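Local coordinates for protein probable transcriptional regulator PhnF (Escherichia coli, PDB 2FA1) that is probably a transcriptional regulator, encoded in an operon for alkylphosphonate uptake and C-P lyase and represented here by its C-terminal effector-binding (UTRA) domain, at residues 30-34 against 35-39; 55-59 against 60-64. One frame throughout, in Å; residues are numbered along the deposited sequence.

Contact 1 (30-34 against 35-39)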
ATOM      1  N   ARG A  30     -15.850 -21.823 -10.599  1.00 20.42           N
ATOM      2  CA  ARG A  30     -14.662 -22.473 -11.105  1.00 22.48           C
ATOM      3  C   ARG A  30     -13.868 -23.095  -9.957  1.00 23.37           C
ATOM      4  O   ARG A  30     -13.922 -22.643  -8.849  1.00 20.94           O
ATOM      5  CB  ARG A  30     -13.792 -21.432 -11.838  1.00 21.83           C
ATOM      6  CG  ARG A  30     -13.137 -20.414 -10.967  1.00 26.26           C
ATOM      7  CD  ARG A  30     -12.702 -19.235 -11.800  1.00 33.59           C
ATOM      8  NE  ARG A  30     -11.863 -19.777 -12.854  1.00 33.88           N
ATOM      9  CZ  ARG A  30     -11.561 -19.256 -14.036  1.00 35.41           C
ATOM     10  NH1 ARG A  30     -10.794 -20.015 -14.816  1.00 32.77           N
ATOM     11  NH2 ARG A  30     -11.988 -18.074 -14.477  1.00 31.91           N
ATOM     12  N   PRO A  31     -13.083 -24.164 -10.225  1.00 23.25           N
ATOM     13  CA  PRO A  31     -12.224 -24.705  -9.184  1.00 23.92           C
ATOM     14  C   PRO A  31     -11.194 -23.718  -8.638  1.00 24.18           C
ATOM     15  O   PRO A  31     -10.597 -22.967  -9.420  1.00 26.92           O
ATOM     16  CB  PRO A  31     -11.496 -25.868  -9.929  1.00 23.10           C
ATOM     17  CG  PRO A  31     -12.461 -26.242 -10.952  1.00 25.30           C
ATOM     18  CD  PRO A  31     -12.948 -24.914 -11.479  1.00 26.37           C
ATOM     19  N   ALA A  32     -11.030 -23.682  -7.313  1.00 23.28           N
ATOM     20  CA  ALA A  32     -10.057 -22.880  -6.604  1.00 24.18           C
ATOM     21  C   ALA A  32      -8.622 -23.365  -6.904  1.00 25.86           C
ATOM     22  O   ALA A  32      -8.291 -24.570  -6.778  1.00 24.27           O
ATOM     23  CB  ALA A  32     -10.330 -22.902  -5.123  1.00 24.23           C
ATOM     24  N   SER A  33      -7.806 -22.429  -7.350  1.00 25.81           N
ATOM     25  CA  SER A  33      -6.352 -22.642  -7.452  1.00 27.83           C
ATOM     26  C   SER A  33      -5.715 -22.775  -6.073  1.00 27.88           C
ATOM     27  O   SER A  33      -6.334 -22.471  -5.077  1.00 28.22           O
ATOM     28  CB  SER A  33      -5.740 -21.450  -8.197  1.00 29.20           C
ATOM     29  OG  SER A  33      -5.787 -20.298  -7.409  1.00 26.89           O
ATOM     30  N   GLY A  34      -4.458 -23.202  -5.995  1.00 27.84           N
ATOM     31  CA  GLY A  34      -3.849 -23.356  -4.690  1.00 27.18           C
ATOM     32  C   GLY A  34      -3.790 -22.089  -3.896  1.00 26.77           C
ATOM     33  O   GLY A  34      -4.099 -22.123  -2.721  1.00 27.88           O
ATOM     34  N   HIS A  35      -3.483 -20.937  -4.520  1.00 26.63           N
ATOM     35  CA  HIS A  35      -3.440 -19.626  -3.802  1.00 26.26           C
ATOM     36  C   HIS A  35      -4.824 -19.212  -3.336  1.00 22.95           C
ATOM     37  O   HIS A  35      -4.973 -18.691  -2.207  1.00 23.78           O
ATOM     38  CB  HIS A  35      -2.590 -18.468  -4.517  1.00 28.38           C
ATOM     39  CG  HIS A  35      -3.344 -17.465  -5.388  1.00 35.21           C
ATOM     40  ND1 HIS A  35      -3.236 -16.089  -5.213  1.00 40.57           N
ATOM     41  CD2 HIS A  35      -4.070 -17.626  -6.525  1.00 39.61           C
ATOM     42  CE1 HIS A  35      -3.948 -15.463  -6.140  1.00 40.13           C
ATOM     43  NE2 HIS A  35      -4.472 -16.375  -6.946  1.00 38.58           N
ATOM     44  N   VAL A  36      -5.804 -19.407  -4.208  1.00 22.45           N
ATOM     45  CA  VAL A  36      -7.173 -19.017  -3.860  1.00 19.93           C
ATOM     46  C   VAL A  36      -7.721 -19.898  -2.698  1.00 20.60           C
ATOM     47  O   VAL A  36      -8.332 -19.391  -1.718  1.00 19.82           O
ATOM     48  CB  VAL A  36      -8.136 -19.069  -5.078  1.00 20.38           C
ATOM     49  CG1 VAL A  36      -9.630 -18.903  -4.626  1.00 17.73           C
ATOM     50  CG2 VAL A  36      -7.777 -18.001  -6.091  1.00 18.56           C
ATOM     51  N   ALA A  37      -7.565 -21.186  -2.850  1.00 21.76           N
ATOM     52  CA  ALA A  37      -7.953 -22.142  -1.767  1.00 24.06           C
ATOM     53  C   ALA A  37      -7.249 -21.851  -0.417  1.00 24.59           C
ATOM     54  O   ALA A  37      -7.895 -21.821   0.668  1.00 25.59           O
ATOM     55  CB  ALA A  37      -7.709 -23.558  -2.234  1.00 23.65           C
ATOM     56  N   ASP A  38      -5.933 -21.574  -0.439  1.00 23.85           N
ATOM     57  CA  ASP A  38      -5.261 -21.138   0.801  1.00 23.90           C
ATOM     58  C   ASP A  38      -5.803 -19.908   1.392  1.00 23.14           C
ATOM     59  O   ASP A  38      -5.968 -19.816   2.563  1.00 24.10           O
ATOM     60  CB  ASP A  38      -3.765 -20.860   0.588  1.00 25.02           C
ATOM     61  CG  ASP A  38      -2.887 -22.129   0.705  1.00 32.60           C
ATOM     62  OD1 ASP A  38      -3.323 -23.115   1.379  1.00 40.97           O
ATOM     63  OD2 ASP A  38      -1.800 -22.136   0.077  1.00 36.27           O
ATOM     64  N   ALA A  39      -6.100 -18.893   0.571  1.00 20.31           N
ATOM     65  CA  ALA A  39      -6.619 -17.697   1.105  1.00 18.92           C
ATOM     66  C   ALA A  39      -8.003 -17.879   1.793  1.00 17.56           C
ATOM     67  O   ALA A  39      -8.286 -17.219   2.788  1.00 21.02           O
ATOM     68  CB  ALA A  39      -6.727 -16.694  -0.068  1.00 19.56           C
TER
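Ala-32, just past the end of the strand that closes at Pro-31, meets the first turn of the following helix through its methyl group. Its CB lies 4.0 Å from CB of Ala-37 and 4.1 Å from CG1 of Val-36, so two side chains of the helix rest on one small apolar group. Ile-42 touches both Ala-32 and Ala-37, and Val-48 of strand 47-57 lies against Ala-32, which continues the apolar patch onto that strand and the loop at Ile-42.

Ser-33 is the N-cap. Its chi1 of 70° places OG between the backbone N and the carbonyl carbon, turned to the start of the helix, where it accepts a weak hydrogen bond from Val-36 N at 3.3 Å. OG also sits 3.3 Å from Val-36 CG2, the branch that lies beside that residue's own backbone N. The carbonyl of Ser-33 gives a firmer link: Ala-37 N donates to Ser-33 O at 2.9 Å, with 168° at the hydrogen and 167° at the oxygen, hence close to linear at both ends.

Gly-34 opens the helix and adds the next rung, Asp-38 N to Gly-34 O at 3.0 Å, the donor tilted out of the carbonyl plane. Elsewhere in the fold, Val-36 and Ala-39 touch Tyr-144 of strand 143-150, whereas Asp-38 packs on Asn-4 of the second subunit.

Chemically, Ala-37 N and Asp-38 N are well served by the carbonyls of Ser-33 and Gly-34, and Val-36 N weakly by the Ser-33 hydroxyl, while the alanine and valine methyls hold the same turn against the residue that links strand to helix.

Contact 2 (55-59 against 60-64)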
ATOM      1  N   ARG A  55     -11.969  -1.331 -14.058  1.00 11.62           N
ATOM      2  CA  ARG A  55     -12.311   0.146 -14.115  1.00 12.13           C
ATOM      3  C   ARG A  55     -11.514   0.658 -15.342  1.00 12.21           C
ATOM      4  O   ARG A  55     -10.249   0.391 -15.448  1.00 10.91           O
ATOM      5  CB  ARG A  55     -11.869   0.785 -12.813  1.00 13.68           C
ATOM      6  CG  ARG A  55     -11.984   2.327 -12.987  1.00 18.81           C
ATOM      7  CD  ARG A  55     -11.467   3.108 -11.747  1.00 25.85           C
ATOM      8  NE  ARG A  55     -11.638   4.557 -11.978  1.00 28.29           N
ATOM      9  CZ  ARG A  55     -11.190   5.482 -11.132  1.00 27.35           C
ATOM     10  NH1 ARG A  55     -10.529   5.111 -10.049  1.00 27.44           N
ATOM     11  NH2 ARG A  55     -11.386   6.760 -11.376  1.00 26.94           N
ATOM     12  N   ARG A  56     -12.187   1.462 -16.195  1.00 10.47           N
ATOM     13  CA  ARG A  56     -11.498   2.079 -17.344  1.00 11.34           C
ATOM     14  C   ARG A  56     -11.849   3.544 -17.269  1.00 11.92           C
ATOM     15  O   ARG A  56     -12.902   3.921 -16.702  1.00 15.36           O
ATOM     16  CB  ARG A  56     -12.072   1.590 -18.635  1.00 14.48           C
ATOM     17  CG  ARG A  56     -11.744   0.120 -18.944  1.00 13.81           C
ATOM     18  CD  ARG A  56     -12.323  -0.298 -20.408  1.00 12.53           C
ATOM     19  NE  ARG A  56     -11.874  -1.662 -20.715  1.00 12.23           N
ATOM     20  CZ  ARG A  56     -10.722  -2.025 -21.280  1.00 10.74           C
ATOM     21  NH1 ARG A  56      -9.847  -1.125 -21.790  1.00 12.91           N
ATOM     22  NH2 ARG A  56     -10.456  -3.341 -21.374  1.00 14.13           N
ATOM     23  N   VAL A  57     -11.006   4.336 -17.860  1.00  9.75           N
ATOM     24  CA  VAL A  57     -11.297   5.798 -18.055  1.00 11.68           C
ATOM     25  C   VAL A  57     -10.939   6.151 -19.505  1.00 10.49           C
ATOM     26  O   VAL A  57      -9.846   5.885 -19.981  1.00 11.78           O
ATOM     27  CB  VAL A  57     -10.502   6.620 -17.120  1.00 12.20           C
ATOM     28  CG1 VAL A  57     -10.664   8.123 -17.454  1.00 15.25           C
ATOM     29  CG2 VAL A  57     -10.880   6.346 -15.616  1.00 12.02           C
ATOM     30  N   ASN A  58     -11.934   6.632 -20.244  1.00 12.03           N
ATOM     31  CA  ASN A  58     -11.862   6.841 -21.693  1.00 11.61           C
ATOM     32  C   ASN A  58     -11.271   5.624 -22.409  1.00 12.94           C
ATOM     33  O   ASN A  58     -10.424   5.758 -23.244  1.00 14.10           O
ATOM     34  CB  ASN A  58     -11.078   8.171 -21.983  1.00 11.39           C
ATOM     35  CG  ASN A  58     -12.013   9.347 -21.806  1.00 14.01           C
ATOM     36  OD1 ASN A  58     -13.218   9.189 -22.056  1.00 16.29           O
ATOM     37  ND2 ASN A  58     -11.531  10.474 -21.226  1.00 16.26           N
ATOM     38  N   GLY A  59     -11.760   4.444 -22.003  1.00 11.30           N
ATOM     39  CA  GLY A  59     -11.263   3.253 -22.666  1.00 13.98           C
ATOM     40  C   GLY A  59      -9.994   2.624 -22.098  1.00 14.69           C
ATOM     41  O   GLY A  59      -9.630   1.497 -22.563  1.00 16.28           O
ATOM     42  N   VAL A  60      -9.248   3.364 -21.237  1.00 12.07           N
ATOM     43  CA  VAL A  60      -7.928   2.950 -20.790  1.00 12.22           C
ATOM     44  C   VAL A  60      -8.170   2.142 -19.530  1.00 11.55           C
ATOM     45  O   VAL A  60      -8.731   2.626 -18.565  1.00 11.22           O
ATOM     46  CB  VAL A  60      -7.011   4.185 -20.501  1.00 12.21           C
ATOM     47  CG1 VAL A  60      -5.697   3.715 -19.869  1.00 12.58           C
ATOM     48  CG2 VAL A  60      -6.756   4.994 -21.828  1.00 12.83           C
ATOM     49  N   ALA A  61      -7.709   0.898 -19.555  1.00 10.79           N
ATOM     50  CA  ALA A  61      -7.878   0.032 -18.356  1.00  9.12           C
ATOM     51  C   ALA A  61      -6.971   0.513 -17.216  1.00 10.34           C
ATOM     52  O   ALA A  61      -5.744   0.660 -17.411  1.00 10.68           O
ATOM     53  CB  ALA A  61      -7.422  -1.442 -18.726  1.00 10.14           C
ATOM     54  N   LEU A  62      -7.539   0.632 -16.034  1.00 10.88           N
ATOM     55  CA  LEU A  62      -6.770   1.139 -14.900  1.00 11.10           C
ATOM     56  C   LEU A  62      -6.597   0.138 -13.788  1.00 12.05           C
ATOM     57  O   LEU A  62      -5.552   0.080 -13.152  1.00 12.97           O
ATOM     58  CB  LEU A  62      -7.500   2.340 -14.320  1.00 11.92           C
ATOM     59  CG  LEU A  62      -7.524   3.581 -15.205  1.00 16.17           C
ATOM     60  CD1 LEU A  62      -7.846   4.732 -14.311  1.00 20.23           C
ATOM     61  CD2 LEU A  62      -6.303   3.817 -15.976  1.00 19.93           C
ATOM     62  N   CYS A  63      -7.696  -0.555 -13.457  1.00 14.11           N
ATOM     63  CA  CYS A  63      -7.709  -1.377 -12.233  1.00 14.36           C
ATOM     64  C   CYS A  63      -8.502  -2.655 -12.513  1.00 13.75           C
ATOM     65  O   CYS A  63      -9.702  -2.582 -12.815  1.00 14.88           O
ATOM     66  CB  CYS A  63      -8.441  -0.606 -11.092  1.00 11.56           C
ATOM     67  SG  CYS A  63      -8.401  -1.738  -9.612  1.00 20.38           S
ATOM     68  N   LEU A  64      -7.849  -3.822 -12.425  1.00 12.24           N
ATOM     69  CA  LEU A  64      -8.526  -5.075 -12.681  1.00 12.16           C
ATOM     70  C   LEU A  64      -8.600  -5.775 -11.310  1.00 12.31           C
ATOM     71  O   LEU A  64      -7.611  -5.762 -10.620  1.00 13.86           O
ATOM     72  CB  LEU A  64      -7.569  -5.924 -13.505  1.00 13.92           C
ATOM     73  CG  LEU A  64      -8.007  -7.373 -13.703  1.00 19.18           C
ATOM     74  CD1 LEU A  64      -9.138  -7.249 -14.769  1.00 21.65           C
ATOM     75  CD2 LEU A  64      -6.798  -8.207 -14.205  1.00 27.83           C
TER
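With chi1 near 172°, Val-57 sets CG2 beside its own backbone N, and Leu-62, whose CG is anti to its carbonyl carbon (chi1 -69°), brings CD1 to 3.7 Å from that methyl. The extended side chain of Arg-55 brings its guanidinium under the same CD1, which lies over one face; Phe-9 makes a cation-pi contact with this arginine.

The backbone is a tight hairpin. Val-57 and Val-60 form a hydrogen-bonded antiparallel pair closing a type I' turn through Asn-58 and Gly-59, with Val-57 N to Val-60 O at 2.9 Å and Val-60 N to Val-57 O also at 2.9 Å, the latter donor well above the carbonyl plane. Farther from the turn, between Arg-56 and Arg-55, the register slips by one: Arg-55 O accepts from Leu-62 N at 2.8 Å and weakly from Cys-63 N at 3.4 Å, a classic beta bulge. Arg-55 N returns a bond to Cys-63 O at 2.9 Å, in the carbonyl plane.

The side chain of Arg-56 extends to the turn. Its NH1 donates to Gly-59 O at 2.7 Å, and Ala-61 CB covers one guanidinium face.

NH1 of Arg-56 also forms a salt bridge with Glu-119, so turn carbonyl and carboxylate together probably limit the swing of this cation.

Overall arrangement
Both contacts lie within the UTRA domain and come in series along the chain: contact 1 closes at the helix 34-40 before contact 2 opens in the hairpin of strands 47-57 and 60-69. Their centres are 26 Å apart and their nearest atoms about 11 Å, without touching, on opposite sides of the chain's centre. One antiparallel sheet connects them, since strand 23-31, which leads into contact 1, is the neighbour of strand 47-57, which enters contact 2. Strand 143-150 also reaches both, touching the helix at Tyr-144 and pairing with strand 60-69. Contact 1 therefore marks a strand-to-helix exit and contact 2 a strand-to-strand reversal of the same sheet.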